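Local atomic coordinates of interferon-inducible protein AIM2 (Mus musculus, PDB entry 4JBM), a protein that senses double-stranded DNA in the cytosol through its HIN domain, the part described here, and assembles the AIM2 inflammasome that leads to pyroptosis. Residues T7-I12 / H84-N89; Q24-A29 / G177-F182; T30-T35 / N88-R93. All coordinates share one frame; numbering follows the deposited sequence.

In the fold
From the N terminus, strand 4-16 comes first, and interaction 1 closes a loop of 71 residues from its segment 7-12 to 84-89, where helix 88-95 begins. The next strand, 25-32, pairs antiparallel with 4-16 and contributes to the other two contacts. Its part 24-29 meets 177-182 near the C-terminal end (interaction 2), so interactions 1 and 2 cross. Interaction 3, from 30-35 to 88-93, is nested inside the long loop of interaction 2 and ends on the same helix as interaction 1, their centres about 5 Å apart. Interactions 1 and 3 thus seat the DNA-binding helix on the first OB fold, while interaction 2, its centre about 20 Å from that of interaction 1, ties in the second.

Interaction 1. Residues T7-I12 / H84-N89; sequences TVLKAI and HEVPNN. With nucleotides of chain C.
A small, mainly apolar surface contact between T7 and V86 lays the connection that leads into helix 88-95 against strand 4-16 of the first OB fold. T7 and V86 have their CA atoms 7.4 Å apart, and the contact rests on a single methyl, V86 CG2. It reaches T7 CB at 3.6 Å and T7 OG1 at 3.7 Å, with T7 CG2 a little farther off at 4.0 Å; the two beta-branched side chains run alongside each other, pointing opposite ways. In V86, CG1 stands opposite the backbone N (chi1 -174°), which leaves CG2 beside that N as the branch that meets the strand. The same methyl comes to 4.3 Å from L9 CD1, a looser apolar contact that extends the patch along the strand. T7 and L9, two residues apart, both face V86. In this chain a classic bulge sets both L9 and K10 opposite T30 of strand 25-32. V86 also touches A32 and V91, so it is wedged between the sheet and the helix. P87 then takes the N-cap position, and the helix starts at N88. The arrangement is that of a helical connection between two OB folds, packed on the first of them, as in HIN domains.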
loop_
_atom_site.group_PDB
_atom_site.type_symbol
_atom_site.label_atom_id
_atom_site.label_comp_id
_atom_site.label_asym_id
_atom_site.label_seq_id
_atom_site.Cartn_x
_atom_site.Cartn_y
_atom_site.Cartn_z
ATOM N N THR A 7 15.462 7.349 -2.600
ATOM C CA THR A 7 15.105 7.440 -4.003
ATOM C C THR A 7 13.629 7.066 -4.117
ATOM O O THR A 7 13.215 6.027 -3.604
ATOM C CB THR A 7 15.952 6.454 -4.830
ATOM O OG1 THR A 7 17.344 6.719 -4.615
ATOM C CG2 THR A 7 15.628 6.565 -6.314
ATOM N N VAL A 8 12.832 7.895 -4.786
ATOM C CA VAL A 8 11.407 7.587 -4.918
ATOM C C VAL A 8 11.168 6.579 -6.040
ATOM O O VAL A 8 11.627 6.762 -7.166
ATOM C CB VAL A 8 10.547 8.851 -5.137
ATOM C CG1 VAL A 8 9.071 8.476 -5.221
ATOM C CG2 VAL A 8 10.769 9.837 -4.015
ATOM N N LEU A 9 10.446 5.513 -5.704
ATOM C CA LEU A 9 10.178 4.392 -6.603
ATOM C C LEU A 9 8.759 4.409 -7.163
ATOM O O LEU A 9 8.542 4.041 -8.316
ATOM C CB LEU A 9 10.398 3.069 -5.863
ATOM C CG LEU A 9 11.768 2.385 -5.914
ATOM C CD1 LEU A 9 12.894 3.377 -5.865
ATOM C CD2 LEU A 9 11.881 1.412 -4.760
ATOM N N LYS A 10 7.797 4.817 -6.335
ATOM C CA LYS A 10 6.388 4.876 -6.736
ATOM C C LYS A 10 5.664 5.917 -5.887
ATOM O O LYS A 10 6.017 6.121 -4.725
ATOM C CB LYS A 10 5.737 3.503 -6.555
ATOM C CG LYS A 10 4.303 3.366 -7.060
ATOM C CD LYS A 10 3.674 2.043 -6.590
ATOM C CE LYS A 10 2.307 1.809 -7.213
ATOM N NZ LYS A 10 1.287 2.713 -6.635
ATOM N N ALA A 11 4.663 6.576 -6.465
ATOM C CA ALA A 11 3.826 7.528 -5.727
ATOM C C ALA A 11 2.498 7.735 -6.447
ATOM O O ALA A 11 2.479 8.068 -7.634
ATOM C CB ALA A 11 4.552 8.862 -5.544
ATOM N N ILE A 12 1.393 7.520 -5.735
ATOM C CA ILE A 12 0.071 7.768 -6.303
ATOM C C ILE A 12 -0.341 9.230 -6.119
ATOM O O ILE A 12 0.140 9.906 -5.207
ATOM C CB ILE A 12 -1.002 6.861 -5.677
ATOM C CG1 ILE A 12 -1.279 7.269 -4.229
ATOM C CG2 ILE A 12 -0.584 5.401 -5.778
ATOM C CD1 ILE A 12 -2.297 6.380 -3.523
ATOM N N HIS A 84 23.363 8.094 -5.134
ATOM C CA HIS A 84 22.768 6.826 -4.733
ATOM C C HIS A 84 22.056 6.150 -5.884
ATOM O O HIS A 84 21.404 6.793 -6.707
ATOM C CB HIS A 84 21.775 7.015 -3.584
ATOM C CG HIS A 84 22.409 7.325 -2.270
ATOM N ND1 HIS A 84 23.762 7.560 -2.118
ATOM C CD2 HIS A 84 21.884 7.403 -1.024
ATOM C CE1 HIS A 84 24.035 7.785 -0.855
ATOM N NE2 HIS A 84 22.904 7.694 -0.161
ATOM N N GLU A 85 22.204 4.832 -5.920
ATOM C CA GLU A 85 21.526 3.994 -6.883
ATOM C C GLU A 85 20.899 2.823 -6.153
ATOM O O GLU A 85 21.543 2.193 -5.316
ATOM C CB GLU A 85 22.518 3.477 -7.931
ATOM C CG GLU A 85 23.137 4.551 -8.813
ATOM C CD GLU A 85 24.277 4.022 -9.673
ATOM O OE1 GLU A 85 25.335 3.662 -9.114
ATOM O OE2 GLU A 85 24.112 3.958 -10.909
ATOM N N VAL A 86 19.640 2.544 -6.467
ATOM C CA VAL A 86 18.938 1.439 -5.846
ATOM C C VAL A 86 19.240 0.181 -6.643
ATOM O O VAL A 86 19.035 0.162 -7.857
ATOM C CB VAL A 86 17.411 1.683 -5.822
ATOM C CG1 VAL A 86 16.702 0.587 -5.052
ATOM C CG2 VAL A 86 17.101 3.045 -5.224
ATOM N N PRO A 87 19.739 -0.869 -5.965
ATOM C CA PRO A 87 19.945 -2.175 -6.607
ATOM C C PRO A 87 18.666 -2.674 -7.282
ATOM O O PRO A 87 17.569 -2.371 -6.810
ATOM C CB PRO A 87 20.307 -3.092 -5.434
ATOM C CG PRO A 87 20.927 -2.178 -4.413
ATOM C CD PRO A 87 20.229 -0.844 -4.572
ATOM N N ASN A 88 18.807 -3.420 -8.373
ATOM C CA ASN A 88 17.650 -3.898 -9.116
ATOM C C ASN A 88 16.643 -4.683 -8.281
ATOM O O ASN A 88 15.428 -4.476 -8.409
ATOM C CB ASN A 88 18.099 -4.768 -10.296
ATOM C CG ASN A 88 18.741 -3.960 -11.414
ATOM O OD1 ASN A 88 18.506 -2.755 -11.542
ATOM N ND2 ASN A 88 19.581 -4.618 -12.209
ATOM N N ASN A 89 17.137 -5.575 -7.424
ATOM C CA ASN A 89 16.230 -6.452 -6.691
ATOM C C ASN A 89 15.521 -5.750 -5.528
ATOM O O ASN A 89 14.498 -6.228 -5.042
ATOM C CB ASN A 89 16.913 -7.722 -6.196
ATOM C CG ASN A 89 15.910 -8.847 -5.981
ATOM O OD1 ASN A 89 15.207 -9.233 -6.920
ATOM N ND2 ASN A 89 15.794 -9.333 -4.747
ATOM P P DG C 8 18.560 -9.726 -2.565
ATOM O OP1 DG C 8 19.707 -8.876 -2.159
ATOM O OP2 DG C 8 17.190 -9.165 -2.659
ATOM O "O5'" DG C 8 18.902 -10.414 -3.966
ATOM C "C5'" DG C 8 20.095 -11.223 -4.030
ATOM C "C4'" DG C 8 20.163 -11.865 -5.396
ATOM O "O4'" DG C 8 19.232 -12.965 -5.515
ATOM C "C3'" DG C 8 19.849 -10.883 -6.522
ATOM O "O3'" DG C 8 20.861 -10.960 -7.496
ATOM C "C2'" DG C 8 18.491 -11.323 -7.057
ATOM C "C1'" DG C 8 18.491 -12.807 -6.708
ATOM N N9 DG C 8 17.152 -13.317 -6.467
ATOM C C8 DG C 8 16.163 -12.773 -5.681
ATOM N N7 DG C 8 15.049 -13.457 -5.674
ATOM C C5 DG C 8 15.310 -14.521 -6.524
ATOM C C6 DG C 8 14.474 -15.588 -6.900
ATOM O O6 DG C 8 13.306 -15.832 -6.536
ATOM N N1 DG C 8 15.142 -16.436 -7.779
ATOM C C2 DG C 8 16.439 -16.274 -8.213
ATOM N N2 DG C 8 16.895 -17.217 -9.049
ATOM N N3 DG C 8 17.232 -15.268 -7.867
ATOM C C4 DG C 8 16.599 -14.441 -7.020
#

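Interaction 2. Residues Q24-A29 / G177-F182; sequences QEIFHA and GPCSFF
The disulfide C17-C179, which fastens the C-terminal part of the HIN domain to the first OB fold, is the element this contact belongs to: C179 packs on I26 and H28 of strand 25-32. I26 CD1 lies 3.5 Å from C179 CB, tighter than an ordinary carbon-carbon contact, and 3.6 Å from C179 SG, so the end of the isoleucine sits alongside the sulfur arm. With chi1 at 70°, CG1 is tucked over the backbone, flanked by N and C, and CD1 is carried to the cysteine. I26 touches C17 as well and thus lies against both halves of the disulfide.

The second meeting is a close C-H to carbonyl approach rather than a hydrogen bond. The H28 ring, as modelled, turns its edge to C179, whose O lies near the ring plane, 2.9 Å from H28 CE1 and 3.6 Å from H28 NE2. The ring carbon is therefore the closest atom, and F162 meets the same imidazole with planes at about 35°. C179 itself is placed by a type I turn from G177 to S180, closed by a long bond from S180 N to G177 O at 3.3 Å. In addition, G177 N donates to S180 OG at 2.6 Å (N-H...O angle 166°); S180 OG is also bonded to F162 O.

Chemically, the two segments are held by apolar packing beside a covalent crosslink, while the C179 carbonyl probably gains some electrostatic favour from the polarised C-H of the imidazole edge.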
loop_
_atom_site.group_PDB
_atom_site.type_symbol
_atom_site.label_atom_id
_atom_site.label_comp_id
_atom_site.label_asym_id
_atom_site.label_seq_id
_atom_site.Cartn_x
_atom_site.Cartn_y
_atom_site.Cartn_z
ATOM N N GLN A 24 -8.010 14.530 6.382
ATOM C CA GLN A 24 -6.710 14.922 5.846
ATOM C C GLN A 24 -6.643 14.479 4.398
ATOM O O GLN A 24 -7.117 13.401 4.053
ATOM C CB GLN A 24 -5.564 14.246 6.612
ATOM C CG GLN A 24 -5.130 14.928 7.894
ATOM C CD GLN A 24 -5.334 14.062 9.124
ATOM O OE1 GLN A 24 -5.776 12.914 9.025
ATOM N NE2 GLN A 24 -4.994 14.605 10.291
ATOM N N GLU A 25 -6.041 15.294 3.546
ATOM C CA GLU A 25 -5.739 14.839 2.196
ATOM C C GLU A 25 -4.322 14.261 2.193
ATOM O O GLU A 25 -3.373 14.928 2.614
ATOM C CB GLU A 25 -5.886 15.993 1.206
ATOM C CG GLU A 25 -5.339 15.719 -0.182
ATOM C CD GLU A 25 -6.115 16.444 -1.258
ATOM O OE1 GLU A 25 -7.323 16.679 -1.059
ATOM O OE2 GLU A 25 -5.517 16.780 -2.298
ATOM N N ILE A 26 -4.174 13.023 1.725
ATOM C CA ILE A 26 -2.891 12.339 1.826
ATOM C C ILE A 26 -2.546 11.558 0.576
ATOM O O ILE A 26 -3.373 11.394 -0.326
ATOM C CB ILE A 26 -2.888 11.303 2.967
ATOM C CG1 ILE A 26 -3.779 10.121 2.601
ATOM C CG2 ILE A 26 -3.329 11.923 4.276
ATOM C CD1 ILE A 26 -3.335 8.835 3.231
ATOM N N PHE A 27 -1.314 11.062 0.537
ATOM C CA PHE A 27 -0.959 10.064 -0.460
ATOM C C PHE A 27 0.066 9.064 0.052
ATOM O O PHE A 27 0.615 9.217 1.153
ATOM C CB PHE A 27 -0.564 10.679 -1.813
ATOM C CG PHE A 27 0.731 11.451 -1.801
ATOM C CD1 PHE A 27 0.762 12.786 -1.418
ATOM C CD2 PHE A 27 1.913 10.851 -2.218
ATOM C CE1 PHE A 27 1.950 13.500 -1.427
ATOM C CE2 PHE A 27 3.106 11.560 -2.232
ATOM C CZ PHE A 27 3.125 12.886 -1.836
ATOM N N HIS A 28 0.281 8.024 -0.748
ATOM C CA HIS A 28 1.220 6.971 -0.411
ATOM C C HIS A 28 2.301 6.853 -1.475
ATOM O O HIS A 28 2.048 7.042 -2.669
ATOM C CB HIS A 28 0.481 5.646 -0.264
ATOM C CG HIS A 28 -0.424 5.604 0.923
ATOM N ND1 HIS A 28 -1.754 5.962 0.864
ATOM C CD2 HIS A 28 -0.181 5.267 2.212
ATOM C CE1 HIS A 28 -2.294 5.833 2.061
ATOM N NE2 HIS A 28 -1.364 5.413 2.898
ATOM N N ALA A 29 3.506 6.514 -1.031
ATOM C CA ALA A 29 4.633 6.374 -1.932
ATOM C C ALA A 29 5.515 5.223 -1.481
ATOM O O ALA A 29 5.388 4.737 -0.363
ATOM C CB ALA A 29 5.430 7.673 -1.996
ATOM N N GLY A 177 -7.852 0.211 6.296
ATOM C CA GLY A 177 -7.867 1.241 7.315
ATOM C C GLY A 177 -8.535 2.470 6.733
ATOM O O GLY A 177 -8.990 2.445 5.584
ATOM N N PRO A 178 -8.567 3.565 7.507
ATOM C CA PRO A 178 -9.178 4.839 7.110
ATOM C C PRO A 178 -8.488 5.449 5.895
ATOM O O PRO A 178 -9.146 6.062 5.053
ATOM C CB PRO A 178 -8.982 5.724 8.349
ATOM C CG PRO A 178 -7.852 5.091 9.100
ATOM C CD PRO A 178 -8.035 3.621 8.881
ATOM N N CYS A 179 -7.173 5.284 5.802
ATOM C CA CYS A 179 -6.426 5.850 4.689
ATOM C C CYS A 179 -5.941 4.791 3.702
ATOM O O CYS A 179 -4.962 5.003 2.986
ATOM C CB CYS A 179 -5.241 6.675 5.200
ATOM S SG CYS A 179 -5.678 8.299 5.862
ATOM N N SER A 180 -6.633 3.655 3.656
ATOM C CA SER A 180 -6.337 2.646 2.647
ATOM C C SER A 180 -6.969 3.055 1.325
ATOM O O SER A 180 -7.950 3.797 1.298
ATOM C CB SER A 180 -6.856 1.266 3.067
ATOM O OG SER A 180 -6.336 0.896 4.328
ATOM N N PHE A 181 -6.396 2.580 0.230
ATOM C CA PHE A 181 -7.018 2.702 -1.074
ATOM C C PHE A 181 -7.368 1.286 -1.542
ATOM O O PHE A 181 -6.598 0.347 -1.331
ATOM C CB PHE A 181 -6.065 3.377 -2.059
ATOM C CG PHE A 181 -6.749 3.952 -3.259
ATOM C CD1 PHE A 181 -7.113 3.141 -4.321
ATOM C CD2 PHE A 181 -7.009 5.304 -3.331
ATOM C CE1 PHE A 181 -7.733 3.669 -5.433
ATOM C CE2 PHE A 181 -7.634 5.842 -4.434
ATOM C CZ PHE A 181 -7.996 5.022 -5.490
ATOM N N PHE A 182 -8.513 1.135 -2.195
ATOM C CA PHE A 182 -8.955 -0.170 -2.658
ATOM C C PHE A 182 -9.507 -0.011 -4.060
ATOM O O PHE A 182 -10.248 0.933 -4.326
ATOM C CB PHE A 182 -10.036 -0.719 -1.723
ATOM C CG PHE A 182 -10.667 -2.004 -2.188
ATOM C CD1 PHE A 182 -10.088 -3.218 -1.874
ATOM C CD2 PHE A 182 -11.852 -1.996 -2.912
ATOM C CE1 PHE A 182 -10.663 -4.402 -2.282
ATOM C CE2 PHE A 182 -12.434 -3.181 -3.327
ATOM C CZ PHE A 182 -11.839 -4.385 -3.008
#

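Interaction 3. Residues T30-T35 / N88-R93; sequences TVATET and NNVVKR. With nucleotides of chain C.
One phosphate oxygen, OP2 of DG8 in chain C, is approached by three donors from two side chains of helix 88-95, and the grip rests on the two from R93. R93 NE reaches OP2 at 2.9 Å and R93 NH2 reaches it at 2.8 Å, with N-H...O angles of 135° and 138°; these moderate bends are expected when neighbouring nitrogens of a guanidinium share one acceptor near its plane. The R93 chain turns at chi3 (-66°), bringing that edge to the DNA. N89 ND2 adds a third bond, though its 2.5 Å to OP2 is unusually short and the exact length doubtful. N89 ND2 and R93 NE, both donors, stand side by side because they converge on this oxygen. K92, next to R93 in the helix, donates from NZ to DG10 O6 of chain C at 2.8 Å, so a lysine bent at chi3 and chi4 touches a base edge rather than the backbone.

Meanwhile V90 packs on segment 30-35: V90 CG1 lies 4.2 Å from A32 CB, and V90 CG2 lies 3.9 Å from T35 O. F37 of strand 37-42 also touches A32. The helix thus rests on the end of strand 25-32 through V90 while N89, K92 and R93 meet DNA, an arrangement typical of the electrostatic double-stranded-DNA site of the HIN-200 domain.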
loop_
_atom_site.group_PDB
_atom_site.type_symbol
_atom_site.label_atom_id
_atom_site.label_comp_id
_atom_site.label_asym_id
_atom_site.label_seq_id
_atom_site.Cartn_x
_atom_site.Cartn_y
_atom_site.Cartn_z
ATOM N N THR A 30 6.385 4.759 -2.366
ATOM C CA THR A 30 7.399 3.781 -1.985
ATOM C C THR A 30 8.744 4.406 -2.260
ATOM O O THR A 30 8.963 4.964 -3.334
ATOM C CB THR A 30 7.279 2.485 -2.787
ATOM O OG1 THR A 30 5.978 1.924 -2.588
ATOM C CG2 THR A 30 8.329 1.470 -2.340
ATOM N N VAL A 31 9.635 4.362 -1.281
ATOM C CA VAL A 31 10.959 4.935 -1.484
ATOM C C VAL A 31 11.990 3.897 -1.070
ATOM O O VAL A 31 11.645 2.895 -0.444
ATOM C CB VAL A 31 11.142 6.248 -0.694
ATOM C CG1 VAL A 31 10.059 7.253 -1.059
ATOM C CG2 VAL A 31 11.136 5.968 0.789
ATOM N N ALA A 32 13.245 4.121 -1.428
ATOM C CA ALA A 32 14.280 3.133 -1.158
ATOM C C ALA A 32 15.626 3.769 -0.905
ATOM O O ALA A 32 15.964 4.802 -1.476
ATOM C CB ALA A 32 14.384 2.142 -2.308
ATOM N N THR A 33 16.404 3.127 -0.046
ATOM C CA THR A 33 17.803 3.478 0.099
ATOM C C THR A 33 18.581 2.468 -0.718
ATOM O O THR A 33 17.999 1.729 -1.512
ATOM C CB THR A 33 18.252 3.428 1.565
ATOM O OG1 THR A 33 17.968 2.138 2.122
ATOM C CG2 THR A 33 17.521 4.478 2.361
ATOM N N GLU A 34 19.892 2.428 -0.528
ATOM C CA GLU A 34 20.737 1.497 -1.255
ATOM C C GLU A 34 20.621 0.077 -0.706
ATOM O O GLU A 34 21.163 -0.857 -1.289
ATOM C CB GLU A 34 22.184 1.986 -1.206
ATOM C CG GLU A 34 22.475 3.135 -2.158
ATOM C CD GLU A 34 23.845 3.746 -1.933
ATOM O OE1 GLU A 34 24.487 3.402 -0.920
ATOM O OE2 GLU A 34 24.283 4.556 -2.777
ATOM N N THR A 35 19.907 -0.081 0.407
ATOM C CA THR A 35 19.835 -1.375 1.082
ATOM C C THR A 35 18.443 -1.964 1.094
ATOM O O THR A 35 18.280 -3.174 0.976
ATOM C CB THR A 35 20.306 -1.286 2.547
ATOM O OG1 THR A 35 20.903 -0.004 2.785
ATOM C CG2 THR A 35 21.296 -2.395 2.859
ATOM N N ASN A 88 18.807 -3.420 -8.373
ATOM C CA ASN A 88 17.650 -3.898 -9.116
ATOM C C ASN A 88 16.643 -4.683 -8.281
ATOM O O ASN A 88 15.428 -4.476 -8.409
ATOM C CB ASN A 88 18.099 -4.768 -10.296
ATOM C CG ASN A 88 18.741 -3.960 -11.414
ATOM O OD1 ASN A 88 18.506 -2.755 -11.542
ATOM N ND2 ASN A 88 19.581 -4.618 -12.209
ATOM N N ASN A 89 17.137 -5.575 -7.424
ATOM C CA ASN A 89 16.230 -6.452 -6.691
ATOM C C ASN A 89 15.521 -5.750 -5.528
ATOM O O ASN A 89 14.498 -6.228 -5.042
ATOM C CB ASN A 89 16.913 -7.722 -6.196
ATOM C CG ASN A 89 15.910 -8.847 -5.981
ATOM O OD1 ASN A 89 15.207 -9.233 -6.920
ATOM N ND2 ASN A 89 15.794 -9.333 -4.747
ATOM N N VAL A 90 16.105 -4.657 -5.049
ATOM C CA VAL A 90 15.444 -3.833 -4.049
ATOM C C VAL A 90 14.223 -3.182 -4.680
ATOM O O VAL A 90 13.141 -3.199 -4.093
ATOM C CB VAL A 90 16.386 -2.761 -3.471
ATOM C CG1 VAL A 90 15.653 -1.906 -2.444
ATOM C CG2 VAL A 90 17.609 -3.421 -2.844
ATOM N N VAL A 91 14.389 -2.632 -5.885
ATOM C CA VAL A 91 13.256 -2.100 -6.651
ATOM C C VAL A 91 12.206 -3.170 -6.917
ATOM O O VAL A 91 11.002 -2.976 -6.660
ATOM C CB VAL A 91 13.712 -1.541 -8.008
ATOM C CG1 VAL A 91 12.514 -1.016 -8.799
ATOM C CG2 VAL A 91 14.736 -0.457 -7.801
ATOM N N LYS A 92 12.674 -4.313 -7.413
ATOM C CA LYS A 92 11.796 -5.433 -7.722
ATOM C C LYS A 92 11.002 -5.875 -6.493
ATOM O O LYS A 92 9.809 -6.152 -6.595
ATOM C CB LYS A 92 12.580 -6.625 -8.301
ATOM C CG LYS A 92 12.623 -6.715 -9.811
ATOM C CD LYS A 92 13.422 -7.941 -10.255
ATOM C CE LYS A 92 12.627 -9.250 -10.262
ATOM N NZ LYS A 92 11.587 -9.300 -11.353
ATOM N N ARG A 93 11.649 -5.958 -5.333
ATOM C CA ARG A 93 10.909 -6.391 -4.143
ATOM C C ARG A 93 9.961 -5.305 -3.643
ATOM O O ARG A 93 8.869 -5.604 -3.168
ATOM C CB ARG A 93 11.853 -6.878 -3.034
ATOM C CG ARG A 93 12.202 -8.369 -3.215
ATOM C CD ARG A 93 13.070 -8.995 -2.126
ATOM N NE ARG A 93 14.419 -8.447 -2.054
ATOM C CZ ARG A 93 14.807 -7.534 -1.170
ATOM N NH1 ARG A 93 13.956 -7.089 -0.259
ATOM N NH2 ARG A 93 16.058 -7.091 -1.179
ATOM P P DG C 8 18.560 -9.726 -2.565
ATOM O OP1 DG C 8 19.707 -8.876 -2.159
ATOM O OP2 DG C 8 17.190 -9.165 -2.659
ATOM O "O5'" DG C 8 18.902 -10.414 -3.966
ATOM C "C5'" DG C 8 20.095 -11.223 -4.030
ATOM C "C4'" DG C 8 20.163 -11.865 -5.396
ATOM O "O4'" DG C 8 19.232 -12.965 -5.515
ATOM C "C3'" DG C 8 19.849 -10.883 -6.522
ATOM O "O3'" DG C 8 20.861 -10.960 -7.496
ATOM C "C2'" DG C 8 18.491 -11.323 -7.057
ATOM C "C1'" DG C 8 18.491 -12.807 -6.708
ATOM N N9 DG C 8 17.152 -13.317 -6.467
ATOM C C8 DG C 8 16.163 -12.773 -5.681
ATOM N N7 DG C 8 15.049 -13.457 -5.674
ATOM C C5 DG C 8 15.310 -14.521 -6.524
ATOM C C6 DG C 8 14.474 -15.588 -6.900
ATOM O O6 DG C 8 13.306 -15.832 -6.536
ATOM N N1 DG C 8 15.142 -16.436 -7.779
ATOM C C2 DG C 8 16.439 -16.274 -8.213
ATOM N N2 DG C 8 16.895 -17.217 -9.049
ATOM N N3 DG C 8 17.232 -15.268 -7.867
ATOM C C4 DG C 8 16.599 -14.441 -7.020
ATOM P P DC C 9 20.916 -9.900 -8.704
ATOM O OP1 DC C 9 22.332 -9.516 -8.887
ATOM O OP2 DC C 9 19.893 -8.843 -8.522
ATOM O "O5'" DC C 9 20.434 -10.783 -9.947
ATOM C "C5'" DC C 9 20.894 -12.131 -10.093
ATOM C "C4'" DC C 9 20.041 -12.829 -11.131
ATOM O "O4'" DC C 9 18.803 -13.325 -10.558
ATOM C "C3'" DC C 9 19.617 -11.917 -12.280
ATOM O "O3'" DC C 9 19.757 -12.640 -13.458
ATOM C "C2'" DC C 9 18.145 -11.628 -12.008
ATOM C "C1'" DC C 9 17.745 -12.968 -11.415
ATOM N N1 DC C 9 16.479 -12.976 -10.643
ATOM C C2 DC C 9 15.595 -14.035 -10.842
ATOM O O2 DC C 9 15.901 -14.918 -11.654
ATOM N N3 DC C 9 14.429 -14.058 -10.148
ATOM C C4 DC C 9 14.152 -13.073 -9.282
ATOM N N4 DC C 9 12.991 -13.122 -8.599
ATOM C C5 DC C 9 15.052 -11.988 -9.072
ATOM C C6 DC C 9 16.192 -11.973 -9.767
ATOM P P DG C 10 20.180 -11.891 -14.808
ATOM O OP1 DG C 10 21.655 -11.920 -14.823
ATOM O OP2 DG C 10 19.466 -10.598 -14.879
ATOM O "O5'" DG C 10 19.569 -12.823 -15.953
ATOM C "C5'" DG C 10 19.422 -14.210 -15.703
ATOM C "C4'" DG C 10 18.168 -14.697 -16.385
ATOM O "O4'" DG C 10 17.053 -14.552 -15.461
ATOM C "C3'" DG C 10 17.797 -13.943 -17.661
ATOM O "O3'" DG C 10 17.358 -14.913 -18.605
ATOM C "C2'" DG C 10 16.666 -13.003 -17.217
ATOM C "C1'" DG C 10 16.017 -13.840 -16.109
ATOM N N9 DG C 10 15.297 -13.138 -15.046
ATOM C C8 DG C 10 15.660 -11.995 -14.373
ATOM N N7 DG C 10 14.803 -11.650 -13.462
ATOM C C5 DG C 10 13.809 -12.620 -13.535
ATOM C C6 DG C 10 12.628 -12.762 -12.781
ATOM O O6 DG C 10 12.231 -12.021 -11.887
ATOM N N1 DG C 10 11.891 -13.881 -13.168
ATOM C C2 DG C 10 12.270 -14.768 -14.154
ATOM N N2 DG C 10 11.435 -15.797 -14.399
ATOM N N3 DG C 10 13.383 -14.646 -14.863
ATOM C C4 DG C 10 14.100 -13.551 -14.502
#